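Local coordinates for protein saframycin Mx1 synthetase B (Legionella pneumophila subsp. pneumophila, PDB 3KXW) that belongs to the ANL superfamily, combining an AMP-binding fold with a smaller C-terminal domain, and binds 5'-O-[(S)-(dodecanoyloxy)(hydroxy)phosphoryl]adenosine, at residues A[54-58]-A[155-160]; A[245-250]-A[273-278]; A[327-332]-A[438-442]; A[473-477]-A[488-492]. One frame throughout, in Å; residues are numbered along the deposited sequence.

Contact 1 of 4, residues A[54-58]-A[155-160]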
loop_
_atom_site.group_PDB
_atom_site.type_symbol
_atom_site.label_atom_id
_atom_site.label_comp_id
_atom_site.label_asym_id
_atom_site.label_seq_id
_atom_site.Cartn_x
_atom_site.Cartn_y
_atom_site.Cartn_z
ATOM N N ALA A 54 0.842 19.272 -18.525
ATOM C CA ALA A 54 1.153 18.583 -19.777
ATOM C C ALA A 54 1.771 19.537 -20.817
ATOM O O ALA A 54 2.691 19.163 -21.549
ATOM C CB ALA A 54 -0.094 17.860 -20.339
ATOM N N ALA A 55 1.268 20.762 -20.886
ATOM C CA ALA A 55 1.792 21.714 -21.875
ATOM C C ALA A 55 3.250 22.062 -21.544
ATOM O O ALA A 55 4.080 22.235 -22.434
ATOM C CB ALA A 55 0.937 22.980 -21.903
ATOM N N THR A 56 3.539 22.192 -20.254
ATOM C CA THR A 56 4.902 22.424 -19.807
ATOM C C THR A 56 5.823 21.247 -20.153
ATOM O O THR A 56 6.927 21.436 -20.675
ATOM C CB THR A 56 4.955 22.701 -18.302
ATOM O OG1 THR A 56 4.093 23.801 -17.997
ATOM C CG2 THR A 56 6.378 23.016 -17.876
ATOM N N LEU A 57 5.366 20.028 -19.882
ATOM C CA LEU A 57 6.152 18.846 -20.252
ATOM C C LEU A 57 6.448 18.828 -21.757
ATOM O O LEU A 57 7.572 18.579 -22.198
ATOM C CB LEU A 57 5.402 17.556 -19.832
ATOM C CG LEU A 57 5.350 17.268 -18.334
ATOM C CD1 LEU A 57 4.454 16.041 -18.032
ATOM C CD2 LEU A 57 6.768 17.055 -17.773
ATOM N N GLN A 58 5.418 19.091 -22.552
ATOM C CA GLN A 58 5.589 19.136 -23.994
ATOM C C GLN A 58 6.559 20.252 -24.403
ATOM O O GLN A 58 7.437 20.040 -25.261
ATOM C CB GLN A 58 4.224 19.290 -24.671
ATOM C CG GLN A 58 3.364 18.038 -24.572
ATOM C CD GLN A 58 1.938 18.268 -25.053
ATOM O OE1 GLN A 58 1.422 19.387 -25.012
ATOM N NE2 GLN A 58 1.292 17.204 -25.480
ATOM N N ARG A 155 -0.932 28.329 -19.174
ATOM C CA ARG A 155 -0.408 27.355 -20.138
ATOM C C ARG A 155 -1.440 26.312 -20.570
ATOM O O ARG A 155 -1.230 25.637 -21.577
ATOM C CB ARG A 155 0.847 26.644 -19.597
ATOM C CG ARG A 155 1.859 27.576 -18.966
ATOM C CD ARG A 155 2.986 28.033 -19.901
ATOM N NE ARG A 155 2.831 27.727 -21.330
ATOM C CZ ARG A 155 2.363 28.565 -22.262
ATOM N NH1 ARG A 155 1.948 29.796 -21.949
ATOM N NH2 ARG A 155 2.300 28.164 -23.524
ATOM N N SER A 156 -2.541 26.178 -19.817
ATOM C CA SER A 156 -3.518 25.119 -20.095
ATOM C C SER A 156 -3.913 25.062 -21.578
ATOM O O SER A 156 -3.957 23.984 -22.172
ATOM C CB SER A 156 -4.777 25.255 -19.224
ATOM O OG SER A 156 -4.460 25.296 -17.832
ATOM N N SER A 157 -4.206 26.217 -22.169
ATOM C CA SER A 157 -4.746 26.228 -23.529
ATOM C C SER A 157 -3.667 25.869 -24.540
ATOM O O SER A 157 -3.961 25.656 -25.712
ATOM C CB SER A 157 -5.372 27.593 -23.885
ATOM O OG SER A 157 -4.374 28.592 -24.016
ATOM N N SER A 158 -2.418 25.799 -24.093
ATOM C CA SER A 158 -1.349 25.413 -24.994
ATOM C C SER A 158 -1.191 23.892 -25.135
ATOM O O SER A 158 -0.398 23.420 -25.952
ATOM C CB SER A 158 -0.028 26.054 -24.584
ATOM O OG SER A 158 -0.015 27.436 -24.931
ATOM N N TRP A 159 -1.948 23.123 -24.355
ATOM C CA TRP A 159 -1.761 21.670 -24.366
ATOM C C TRP A 159 -2.107 21.071 -25.737
ATOM O O TRP A 159 -3.107 21.441 -26.339
ATOM C CB TRP A 159 -2.591 21.013 -23.260
ATOM C CG TRP A 159 -2.691 19.508 -23.348
ATOM C CD1 TRP A 159 -1.663 18.605 -23.249
ATOM C CD2 TRP A 159 -3.884 18.737 -23.524
ATOM N NE1 TRP A 159 -2.145 17.323 -23.359
ATOM C CE2 TRP A 159 -3.508 17.377 -23.522
ATOM C CE3 TRP A 159 -5.237 19.061 -23.690
ATOM C CZ2 TRP A 159 -4.433 16.348 -23.688
ATOM C CZ3 TRP A 159 -6.159 18.027 -23.843
ATOM C CH2 TRP A 159 -5.749 16.690 -23.845
ATOM N N GLN A 160 -1.279 20.149 -26.224
ATOM C CA GLN A 160 -1.602 19.438 -27.468
ATOM C C GLN A 160 -1.947 17.985 -27.165
ATOM O O GLN A 160 -1.072 17.221 -26.783
ATOM C CB GLN A 160 -0.415 19.491 -28.433
ATOM C CG GLN A 160 -0.001 20.911 -28.818
ATOM C CD GLN A 160 -0.820 21.466 -29.972
ATOM O OE1 GLN A 160 -1.764 20.823 -30.448
ATOM N NE2 GLN A 160 -0.457 22.663 -30.437
HETATM O O HOH W 1 1.798 21.879 -25.990
#
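A side-chain amide can pair with both backbone groups of one residue, and Gln58 of helix 43-59 does so with Gln160: Gln160 N donates to Gln58 OE1 (3.1 Å, nearly linear at 171°), and Gln58 NE2 donates to Gln160 O (2.7 Å). The carbonyl end is used twice, because a water lies 2.7 Å from Gln58 OE1 and 2.7 Å from Ser158 O, donating to both and so tying the last turn of the 3-10 segment 155-158 to the same side chain.

Packing fills the space one helical turn earlier. Ala55 makes the closest backbone approach, its CA 4.3 Å from Trp159 CA, and its CB is in van der Waals contact with the backbone at Arg155 O, 3.4 Å away. The apolar contacts are Ala55 CB with Trp159 CB at 4.3 Å and Ala54 CB with Trp159 CD1 at 3.4 Å. Trp159 NE1 is hydrogen-bonded to the carbonyl of Tyr87, so the indole spans two parts of the fold. Ser156 adds a further tie to the helix through Gln48 O.

This is structural packing within the AMP-binding region, joining the loop between strands 143-147 and 169-174 to helix 43-59. Small alanines permit the close backbone approach, and the two hydrogen bonds of Gln58 are made to main-chain atoms of Gln160, whose own side chain takes no part in them.

Contact 2 of 4, residues A[245-250]-A[273-278]; sequences FLQNPL and YCVKRI
Two helix ends meet here, each segment leaving its helix within the contact. Segment 245-250 finishes helix 242-247, Asn248 swings into an extended conformation (phi/psi -160/79°), and Pro249 turns the chain into Leu250. Segment 273-278 is the last turn of helix 269-277, with Ile278 the first residue to depart from helical angles (-102/110°). The register sets Pro249 CA 5.8 Å from Cys274 CA and Leu250 CA 6.3 Å from Ile278 CA.

Tyr273, with chi1 t, reaches across so that its OH donates to Leu246 O at 2.7 Å, a carbonyl in the last turn of the helix. Leu246 CD2 lies over one face of the ring in a CH-pi contact, 4.2 Å from its centroid, and Pro249 CG sits 3.3 Å from Tyr273 CE2. Phe245, also t, meets Tyr273 obliquely, centroids 5.6 Å apart and planes at 55°; the edge of its ring meets Cys274 SG in a sulfur-aromatic contact, SG lying 5.2 Å from the Phe245 centroid. Pro249 CD lies over the guanidinium of Arg277, whose chi1 to chi3 are all m. Ile278 CD1 closes the far end, 3.5 Å from Leu250 CA.

Phe526 of helix 515-533 also meets Tyr273 and Leu246, so the C-terminal region covers this aromatic patch. Chemically, an apolar interface around Pro249 is given direction by one phenol-to-carbonyl hydrogen bond at a helix terminus.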
loop_
_atom_site.group_PDB
_atom_site.type_symbol
_atom_site.label_atom_id
_atom_site.label_comp_id
_atom_site.label_asym_id
_atom_site.label_seq_id
_atom_site.Cartn_x
_atom_site.Cartn_y
_atom_site.Cartn_z
ATOM N N PHE A 245 -1.965 10.139 9.913
ATOM C CA PHE A 245 -2.580 8.972 10.528
ATOM C C PHE A 245 -1.736 8.407 11.686
ATOM O O PHE A 245 -2.247 8.169 12.785
ATOM C CB PHE A 245 -2.816 7.867 9.497
ATOM C CG PHE A 245 -3.282 6.596 10.118
ATOM C CD1 PHE A 245 -4.465 6.573 10.836
ATOM C CD2 PHE A 245 -2.515 5.450 10.050
ATOM C CE1 PHE A 245 -4.891 5.416 11.466
ATOM C CE2 PHE A 245 -2.941 4.285 10.656
ATOM C CZ PHE A 245 -4.125 4.270 11.371
ATOM N N LEU A 246 -0.451 8.189 11.431
ATOM C CA LEU A 246 0.423 7.581 12.433
ATOM C C LEU A 246 0.585 8.450 13.658
ATOM O O LEU A 246 0.582 7.954 14.781
ATOM C CB LEU A 246 1.775 7.199 11.827
ATOM C CG LEU A 246 1.734 6.031 10.830
ATOM C CD1 LEU A 246 3.135 5.668 10.417
ATOM C CD2 LEU A 246 1.063 4.795 11.410
ATOM N N GLN A 247 0.686 9.757 13.461
ATOM C CA GLN A 247 0.754 10.666 14.600
ATOM C C GLN A 247 -0.511 10.694 15.443
ATOM O O GLN A 247 -0.453 10.989 16.636
ATOM C CB GLN A 247 1.040 12.082 14.118
ATOM C CG GLN A 247 2.421 12.257 13.553
ATOM C CD GLN A 247 3.372 12.857 14.554
ATOM O OE1 GLN A 247 4.293 12.186 15.038
ATOM N NE2 GLN A 247 3.156 14.128 14.882
ATOM N N ASN A 248 -1.663 10.431 14.830
ATOM C CA ASN A 248 -2.942 10.620 15.518
ATOM C C ASN A 248 -4.008 9.819 14.804
ATOM O O ASN A 248 -4.786 10.377 14.039
ATOM C CB ASN A 248 -3.344 12.115 15.494
ATOM C CG ASN A 248 -4.604 12.404 16.301
ATOM O OD1 ASN A 248 -4.940 11.667 17.240
ATOM N ND2 ASN A 248 -5.312 13.487 15.937
ATOM N N PRO A 249 -4.048 8.500 15.048
ATOM C CA PRO A 249 -4.915 7.595 14.283
ATOM C C PRO A 249 -6.387 7.907 14.488
ATOM O O PRO A 249 -7.211 7.612 13.609
ATOM C CB PRO A 249 -4.598 6.199 14.861
ATOM C CG PRO A 249 -3.405 6.372 15.718
ATOM C CD PRO A 249 -3.262 7.809 16.076
ATOM N N LEU A 250 -6.724 8.479 15.647
ATOM C CA LEU A 250 -8.080 8.956 15.878
ATOM C C LEU A 250 -8.548 9.860 14.742
ATOM O O LEU A 250 -9.740 9.873 14.411
ATOM C CB LEU A 250 -8.171 9.723 17.198
ATOM C CG LEU A 250 -9.504 10.421 17.430
ATOM C CD1 LEU A 250 -10.604 9.397 17.533
ATOM C CD2 LEU A 250 -9.410 11.253 18.702
ATOM N N TYR A 273 -3.792 -0.787 15.023
ATOM C CA TYR A 273 -3.125 0.434 15.453
ATOM C C TYR A 273 -4.135 1.396 16.082
ATOM O O TYR A 273 -3.836 2.037 17.096
ATOM C CB TYR A 273 -2.410 1.069 14.262
ATOM C CG TYR A 273 -1.454 2.179 14.604
ATOM C CD1 TYR A 273 -0.211 1.932 15.177
ATOM C CD2 TYR A 273 -1.791 3.482 14.328
ATOM C CE1 TYR A 273 0.667 2.994 15.485
ATOM C CE2 TYR A 273 -0.945 4.509 14.606
ATOM C CZ TYR A 273 0.274 4.283 15.183
ATOM O OH TYR A 273 1.052 5.408 15.426
ATOM N N CYS A 274 -5.312 1.505 15.462
ATOM C CA CYS A 274 -6.424 2.273 16.057
ATOM C C CYS A 274 -6.842 1.754 17.424
ATOM O O CYS A 274 -6.995 2.529 18.366
ATOM C CB CYS A 274 -7.643 2.259 15.146
ATOM S SG CYS A 274 -7.477 3.278 13.659
ATOM N N VAL A 275 -7.022 0.440 17.526
ATOM C CA VAL A 275 -7.399 -0.158 18.798
ATOM C C VAL A 275 -6.354 0.145 19.871
ATOM O O VAL A 275 -6.694 0.494 21.004
ATOM C CB VAL A 275 -7.591 -1.681 18.657
ATOM C CG1 VAL A 275 -7.655 -2.370 20.043
ATOM C CG2 VAL A 275 -8.840 -1.982 17.851
ATOM N N LYS A 276 -5.088 -0.013 19.513
ATOM C CA LYS A 276 -4.002 0.165 20.463
ATOM C C LYS A 276 -3.831 1.620 20.927
ATOM O O LYS A 276 -3.528 1.876 22.107
ATOM C CB LYS A 276 -2.688 -0.334 19.869
ATOM C CG LYS A 276 -1.589 -0.405 20.913
ATOM C CD LYS A 276 -0.738 -1.600 20.718
ATOM C CE LYS A 276 0.018 -1.953 21.990
ATOM N NZ LYS A 276 -0.648 -3.048 22.718
ATOM N N ARG A 277 -4.019 2.560 19.998
ATOM C CA ARG A 277 -3.650 3.966 20.219
ATOM C C ARG A 277 -4.785 4.848 20.760
ATOM O O ARG A 277 -4.527 5.913 21.306
ATOM C CB ARG A 277 -3.121 4.604 18.928
ATOM C CG ARG A 277 -1.676 4.197 18.506
ATOM C CD ARG A 277 -0.572 4.803 19.379
ATOM N NE ARG A 277 -0.558 6.268 19.362
ATOM C CZ ARG A 277 0.211 7.015 18.578
ATOM N NH1 ARG A 277 1.066 6.460 17.733
ATOM N NH2 ARG A 277 0.135 8.336 18.653
ATOM N N ILE A 278 -6.028 4.434 20.576
ATOM C CA ILE A 278 -7.161 5.314 20.892
ATOM C C ILE A 278 -7.807 4.948 22.231
ATOM O O ILE A 278 -8.427 3.904 22.369
ATOM C CB ILE A 278 -8.193 5.307 19.744
ATOM C CG1 ILE A 278 -7.512 5.759 18.438
ATOM C CG2 ILE A 278 -9.406 6.183 20.084
ATOM C CD1 ILE A 278 -8.414 5.755 17.231
#

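Contact 3 of 4, residues A[327-332]-A[438-442]; sequences YGLAEA and LRTGD. With 1ZZ (5'-O-[(S)-(dodecanoyloxy)(hydroxy)phosphoryl]adenosine), chain B.
Tyr327, extended near the end of strand 323-328, uses chi1 t to donate from its OH to Asp442 OD2 at 2.7 Å. Gly328, the final strand residue, is almost fully extended (-179/-179°); a CB there would clash with 1ZZ C9. Leu329 CA is 7.8 Å from Thr440 CA, with Leu329 CD2 3.9 Å from Thr440 CB and CD1 4.1 Å from Leu438 CD2. The chain then tightens into a 3-10 turn, Ala332 N bonding Leu329 O at 3.0 Å, and Ala330 N donates to 1ZZ O3 at 3.0 Å. Glu331 CB packs 3.5 Å from Leu438 CD1, its OE2 going to Tyr413; Ala332 CB touches Leu438 CD2 at 3.8 Å.

In the second segment, strand 438-440 turns a corner at Gly441 (phi 81°), where Thr440 OG1, also hydrogen-bonded to Ile402 O, accepts from Asp442 N at 3.0 Å as an ST turn. This presents Asp442, chi1 m, to the ribose: 1ZZ O7 donates to OD1 (2.8 Å) and 1ZZ O8 to OD2 (2.7 Å).

Such a ribose-binding aspartate characterises the nucleotide pocket of the ANL superfamily. One carboxylate accepting from two ribose hydroxyls and a tyrosine, and salt-bridged to Arg456, ties ligand recognition to this packing.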
loop_
_atom_site.group_PDB
_atom_site.type_symbol
_atom_site.label_atom_id
_atom_site.label_comp_id
_atom_site.label_asym_id
_atom_site.label_seq_id
_atom_site.Cartn_x
_atom_site.Cartn_y
_atom_site.Cartn_z
ATOM N N TYR A 327 -8.107 -8.995 -1.947
ATOM C CA TYR A 327 -6.752 -9.412 -2.306
ATOM C C TYR A 327 -6.386 -8.809 -3.661
ATOM O O TYR A 327 -7.241 -8.627 -4.512
ATOM C CB TYR A 327 -6.685 -10.940 -2.386
ATOM C CG TYR A 327 -5.478 -11.472 -3.152
ATOM C CD1 TYR A 327 -4.238 -11.590 -2.543
ATOM C CD2 TYR A 327 -5.589 -11.853 -4.485
ATOM C CE1 TYR A 327 -3.129 -12.084 -3.235
ATOM C CE2 TYR A 327 -4.480 -12.340 -5.172
ATOM C CZ TYR A 327 -3.274 -12.464 -4.546
ATOM O OH TYR A 327 -2.194 -12.951 -5.257
ATOM N N GLY A 328 -5.122 -8.473 -3.831
ATOM C CA GLY A 328 -4.639 -8.010 -5.123
ATOM C C GLY A 328 -3.153 -7.719 -5.076
ATOM O O GLY A 328 -2.501 -7.921 -4.045
ATOM N N LEU A 329 -2.622 -7.264 -6.202
ATOM C CA LEU A 329 -1.208 -6.907 -6.314
ATOM C C LEU A 329 -0.985 -6.000 -7.510
ATOM O O LEU A 329 -1.807 -5.952 -8.423
ATOM C CB LEU A 329 -0.277 -8.115 -6.383
ATOM C CG LEU A 329 -0.501 -9.464 -7.084
ATOM C CD1 LEU A 329 -1.769 -9.631 -7.940
ATOM C CD2 LEU A 329 0.772 -10.027 -7.744
ATOM N N ALA A 330 0.142 -5.301 -7.503
ATOM C CA ALA A 330 0.405 -4.280 -8.516
ATOM C C ALA A 330 0.446 -4.892 -9.913
ATOM O O ALA A 330 0.054 -4.257 -10.877
ATOM C CB ALA A 330 1.700 -3.583 -8.220
ATOM N N GLU A 331 0.939 -6.128 -9.997
ATOM C CA GLU A 331 1.080 -6.836 -11.283
ATOM C C GLU A 331 -0.274 -7.088 -11.944
ATOM O O GLU A 331 -0.358 -7.333 -13.152
ATOM C CB GLU A 331 1.856 -8.154 -11.105
ATOM C CG GLU A 331 3.353 -7.956 -10.892
ATOM C CD GLU A 331 3.724 -7.763 -9.430
ATOM O OE1 GLU A 331 2.822 -7.410 -8.625
ATOM O OE2 GLU A 331 4.917 -7.975 -9.079
ATOM N N ALA A 332 -1.338 -7.040 -11.141
ATOM C CA ALA A 332 -2.691 -7.163 -11.673
ATOM C C ALA A 332 -3.442 -5.836 -11.558
ATOM O O ALA A 332 -4.676 -5.801 -11.483
ATOM C CB ALA A 332 -3.446 -8.273 -10.975
ATOM N N LEU A 438 -0.613 -14.441 -14.869
ATOM C CA LEU A 438 0.268 -13.836 -13.894
ATOM C C LEU A 438 0.512 -14.794 -12.739
ATOM O O LEU A 438 -0.431 -15.262 -12.081
ATOM C CB LEU A 438 -0.345 -12.539 -13.371
ATOM C CG LEU A 438 0.206 -11.954 -12.075
ATOM C CD1 LEU A 438 1.658 -11.489 -12.263
ATOM C CD2 LEU A 438 -0.719 -10.806 -11.675
ATOM N N ARG A 439 1.774 -15.089 -12.488
ATOM C CA ARG A 439 2.162 -15.879 -11.326
ATOM C C ARG A 439 2.437 -14.950 -10.127
ATOM O O ARG A 439 3.395 -14.190 -10.145
ATOM C CB ARG A 439 3.389 -16.735 -11.665
ATOM C CG ARG A 439 3.123 -17.797 -12.767
ATOM C CD ARG A 439 4.284 -18.815 -12.912
ATOM N NE ARG A 439 4.447 -19.685 -11.742
ATOM C CZ ARG A 439 5.272 -20.733 -11.696
ATOM N NH1 ARG A 439 6.016 -21.053 -12.755
ATOM N NH2 ARG A 439 5.361 -21.466 -10.600
ATOM N N THR A 440 1.600 -15.005 -9.090
ATOM C CA THR A 440 1.682 -13.987 -8.041
ATOM C C THR A 440 2.786 -14.202 -7.014
ATOM O O THR A 440 3.168 -13.271 -6.297
ATOM C CB THR A 440 0.350 -13.864 -7.297
ATOM O OG1 THR A 440 0.072 -15.096 -6.607
ATOM C CG2 THR A 440 -0.771 -13.594 -8.304
ATOM N N GLY A 441 3.256 -15.435 -6.895
ATOM C CA GLY A 441 4.143 -15.773 -5.794
ATOM C C GLY A 441 3.410 -16.046 -4.494
ATOM O O GLY A 441 4.027 -16.398 -3.494
ATOM N N ASP A 442 2.090 -15.883 -4.515
ATOM C CA ASP A 442 1.237 -16.111 -3.349
ATOM C C ASP A 442 0.657 -17.524 -3.328
ATOM O O ASP A 442 0.323 -18.069 -4.376
ATOM C CB ASP A 442 0.089 -15.100 -3.348
ATOM C CG ASP A 442 0.566 -13.688 -3.172
ATOM O OD1 ASP A 442 1.437 -13.468 -2.309
ATOM O OD2 ASP A 442 0.075 -12.791 -3.891
HETATM P P 1ZZ B . 1.433 -4.861 -3.743
HETATM C C1 1ZZ B . -11.503 1.944 -3.134
HETATM N N1 1ZZ B . -1.460 -9.344 -0.158
HETATM O O1 1ZZ B . -1.136 -4.894 -1.739
HETATM C C2 1ZZ B . -10.462 1.002 -2.516
HETATM N N2 1ZZ B . -3.600 -8.708 -0.286
HETATM O O2 1ZZ B . -0.127 -4.283 -3.766
HETATM C C3 1ZZ B . -10.324 -0.304 -3.310
HETATM N N3 1ZZ B . -1.786 -11.344 1.506
HETATM O O3 1ZZ B . 1.862 -5.107 -5.104
HETATM C C4 1ZZ B . -9.012 -1.021 -2.958
HETATM N N4 1ZZ B . -4.094 -11.576 2.159
HETATM O O4 1ZZ B . 2.365 -3.747 -3.040
HETATM C C5 1ZZ B . -9.015 -2.505 -3.358
HETATM N N5 1ZZ B . -5.855 -10.281 1.337
HETATM O O5 1ZZ B . 1.549 -6.248 -2.824
HETATM C C6 1ZZ B . -7.716 -3.143 -2.846
HETATM O O6 1ZZ B . 0.558 -8.127 -0.936
HETATM C C7 1ZZ B . -7.447 -4.666 -2.932
HETATM O O7 1ZZ B . 1.276 -10.941 -1.132
HETATM C C8 1ZZ B . -6.183 -5.251 -2.270
HETATM O O8 1ZZ B . 1.110 -10.316 -3.523
HETATM C C9 1ZZ B . -4.990 -5.075 -3.223
HETATM C C10 1ZZ B . -3.622 -4.935 -2.512
HETATM C C11 1ZZ B . -2.572 -4.488 -3.568
HETATM C C12 1ZZ B . -1.185 -4.993 -3.125
HETATM C C13 1ZZ B . 0.714 -7.358 -3.071
HETATM C C14 1ZZ B . 0.983 -8.370 -2.145
HETATM C C15 1ZZ B . 0.374 -9.761 -2.555
HETATM C C16 1ZZ B . 0.321 -10.450 -1.430
HETATM C C17 1ZZ B . -0.113 -9.415 -0.511
HETATM C C18 1ZZ B . -2.432 -8.425 -0.727
HETATM C C19 1ZZ B . -3.437 -9.848 0.665
HETATM C C20 1ZZ B . -2.196 -10.236 0.688
HETATM C C21 1ZZ B . -2.672 -11.965 2.246
HETATM C C22 1ZZ B . -4.463 -10.634 1.456
HETATM O O HOH W 2 4.655 -11.236 -9.644
#

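Contact 4 of 4, residues A[473-477]-A[488-492]; sequences IEFSL and KCAAF
Glu474 lays its side chain along the strand, OE2 coming 3.3 Å from Ala490 CA, in the helix-on-sheet packing of the C-terminal domain, a mixed sheet packed with helices. Helix 473-477 runs over edge strand 488-492 with segment axes 7.8 Å apart at closest and N-to-C directions 148° apart, roughly antiparallel; Glu474 CA and Ala490 CA, 5.9 Å apart, set the register. The strand is extended throughout, so Cys489 and Ala491 turn their CA-to-CB bonds toward the helix while Phe492 points away. Leu477 (m, t) brings CD1 3.7 Å from Cys489 SG, itself at chi1 p. One turn earlier, Ile473 (m, t) sets CG2 3.7 Å from Ala491 CB. Both helix side chains also touch strand 499-508, continuing the apolar layer across the sheet. Between them Glu474 is polar but satisfied: with chi1 m and chi2 t its carboxylate forms a salt bridge with Arg558 of helix 554-567, and OE2 accepts the hydrogen bond from Ala491 N at 2.9 Å.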
loop_
_atom_site.group_PDB
_atom_site.type_symbol
_atom_site.label_atom_id
_atom_site.label_comp_id
_atom_site.label_asym_id
_atom_site.label_seq_id
_atom_site.Cartn_x
_atom_site.Cartn_y
_atom_site.Cartn_z
ATOM N N ILE A 473 16.922 -1.367 8.890
ATOM C CA ILE A 473 16.079 -0.886 9.987
ATOM C C ILE A 473 16.969 -0.502 11.165
ATOM O O ILE A 473 16.756 0.521 11.800
ATOM C CB ILE A 473 15.081 -1.954 10.437
ATOM C CG1 ILE A 473 14.004 -2.195 9.375
ATOM C CG2 ILE A 473 14.440 -1.574 11.766
ATOM C CD1 ILE A 473 13.157 -3.435 9.655
ATOM N N GLU A 474 17.977 -1.317 11.446
ATOM C CA GLU A 474 18.910 -1.012 12.527
ATOM C C GLU A 474 19.632 0.308 12.252
ATOM O O GLU A 474 19.808 1.133 13.157
ATOM C CB GLU A 474 19.889 -2.184 12.729
ATOM C CG GLU A 474 19.177 -3.436 13.223
ATOM C CD GLU A 474 20.001 -4.719 13.078
ATOM O OE1 GLU A 474 21.159 -4.637 12.619
ATOM O OE2 GLU A 474 19.486 -5.796 13.429
ATOM N N PHE A 475 20.025 0.512 10.999
ATOM C CA PHE A 475 20.669 1.759 10.578
ATOM C C PHE A 475 19.779 2.966 10.846
ATOM O O PHE A 475 20.246 3.989 11.375
ATOM C CB PHE A 475 21.033 1.725 9.094
ATOM C CG PHE A 475 21.724 2.978 8.617
ATOM C CD1 PHE A 475 23.102 3.064 8.628
ATOM C CD2 PHE A 475 20.985 4.067 8.165
ATOM C CE1 PHE A 475 23.746 4.218 8.193
ATOM C CE2 PHE A 475 21.622 5.229 7.736
ATOM C CZ PHE A 475 23.012 5.296 7.751
ATOM N N SER A 476 18.509 2.855 10.450
ATOM C CA SER A 476 17.532 3.911 10.666
ATOM C C SER A 476 17.444 4.301 12.142
ATOM O O SER A 476 17.499 5.486 12.481
ATOM C CB SER A 476 16.149 3.502 10.123
ATOM O OG SER A 476 16.121 3.568 8.698
ATOM N N LEU A 477 17.322 3.301 13.012
ATOM C CA LEU A 477 17.209 3.543 14.452
ATOM C C LEU A 477 18.449 4.262 14.964
ATOM O O LEU A 477 18.363 5.240 15.726
ATOM C CB LEU A 477 17.023 2.208 15.204
ATOM C CG LEU A 477 15.663 1.540 14.990
ATOM C CD1 LEU A 477 15.669 0.046 15.336
ATOM C CD2 LEU A 477 14.629 2.259 15.829
ATOM N N LYS A 488 22.344 -0.263 21.898
ATOM C CA LYS A 488 22.293 -1.038 20.663
ATOM C C LYS A 488 20.887 -1.541 20.318
ATOM O O LYS A 488 19.989 -1.578 21.162
ATOM C CB LYS A 488 23.288 -2.204 20.727
ATOM C CG LYS A 488 24.753 -1.756 20.733
ATOM C CD LYS A 488 25.040 -0.891 19.527
ATOM C CE LYS A 488 26.523 -0.736 19.313
ATOM N NZ LYS A 488 27.181 -0.298 20.579
ATOM N N CYS A 489 20.697 -1.935 19.065
ATOM C CA CYS A 489 19.395 -2.420 18.638
ATOM C C CYS A 489 19.535 -3.570 17.634
ATOM O O CYS A 489 20.598 -3.790 17.053
ATOM C CB CYS A 489 18.571 -1.285 18.011
ATOM S SG CYS A 489 19.102 -0.780 16.336
ATOM N N ALA A 490 18.443 -4.278 17.421
ATOM C CA ALA A 490 18.430 -5.373 16.476
ATOM C C ALA A 490 17.008 -5.502 15.949
ATOM O O ALA A 490 16.060 -5.237 16.673
ATOM C CB ALA A 490 18.877 -6.659 17.144
ATOM N N ALA A 491 16.880 -5.855 14.673
ATOM C CA ALA A 491 15.573 -6.062 14.052
ATOM C C ALA A 491 15.583 -7.408 13.350
ATOM O O ALA A 491 16.571 -7.782 12.757
ATOM C CB ALA A 491 15.287 -4.962 13.050
ATOM N N PHE A 492 14.468 -8.120 13.408
ATOM C CA PHE A 492 14.391 -9.425 12.783
ATOM C C PHE A 492 12.950 -9.841 12.717
ATOM O O PHE A 492 12.106 -9.296 13.426
ATOM C CB PHE A 492 15.208 -10.460 13.560
ATOM C CG PHE A 492 14.934 -10.478 15.033
ATOM C CD1 PHE A 492 14.000 -11.353 15.573
ATOM C CD2 PHE A 492 15.590 -9.611 15.882
ATOM C CE1 PHE A 492 13.737 -11.368 16.935
ATOM C CE2 PHE A 492 15.327 -9.621 17.250
ATOM C CZ PHE A 492 14.408 -10.506 17.774
#

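In the fold
The four contacts illustrate how a two-domain protein of the ANL superfamily divides pocket from scaffold. Contact 3 alone carries residues that bind 1ZZ, and its centre lies about 13 Å from that of the chain. Contact 1 is peripheral, about 32 Å from the chain centre and 36 Å from contact 3, centre to centre. Contacts 2 and 4 lie about 29 and 30 Å from contact 3, again between centres, with contact 2 across the chain's centre from it. The centres of contacts 2 and 4 are about 23 Å apart, nearest atoms about 13 Å, and helix 515-533 of the C-terminal domain packs against both, touching Leu246 of contact 2 and Ile473 of contact 4.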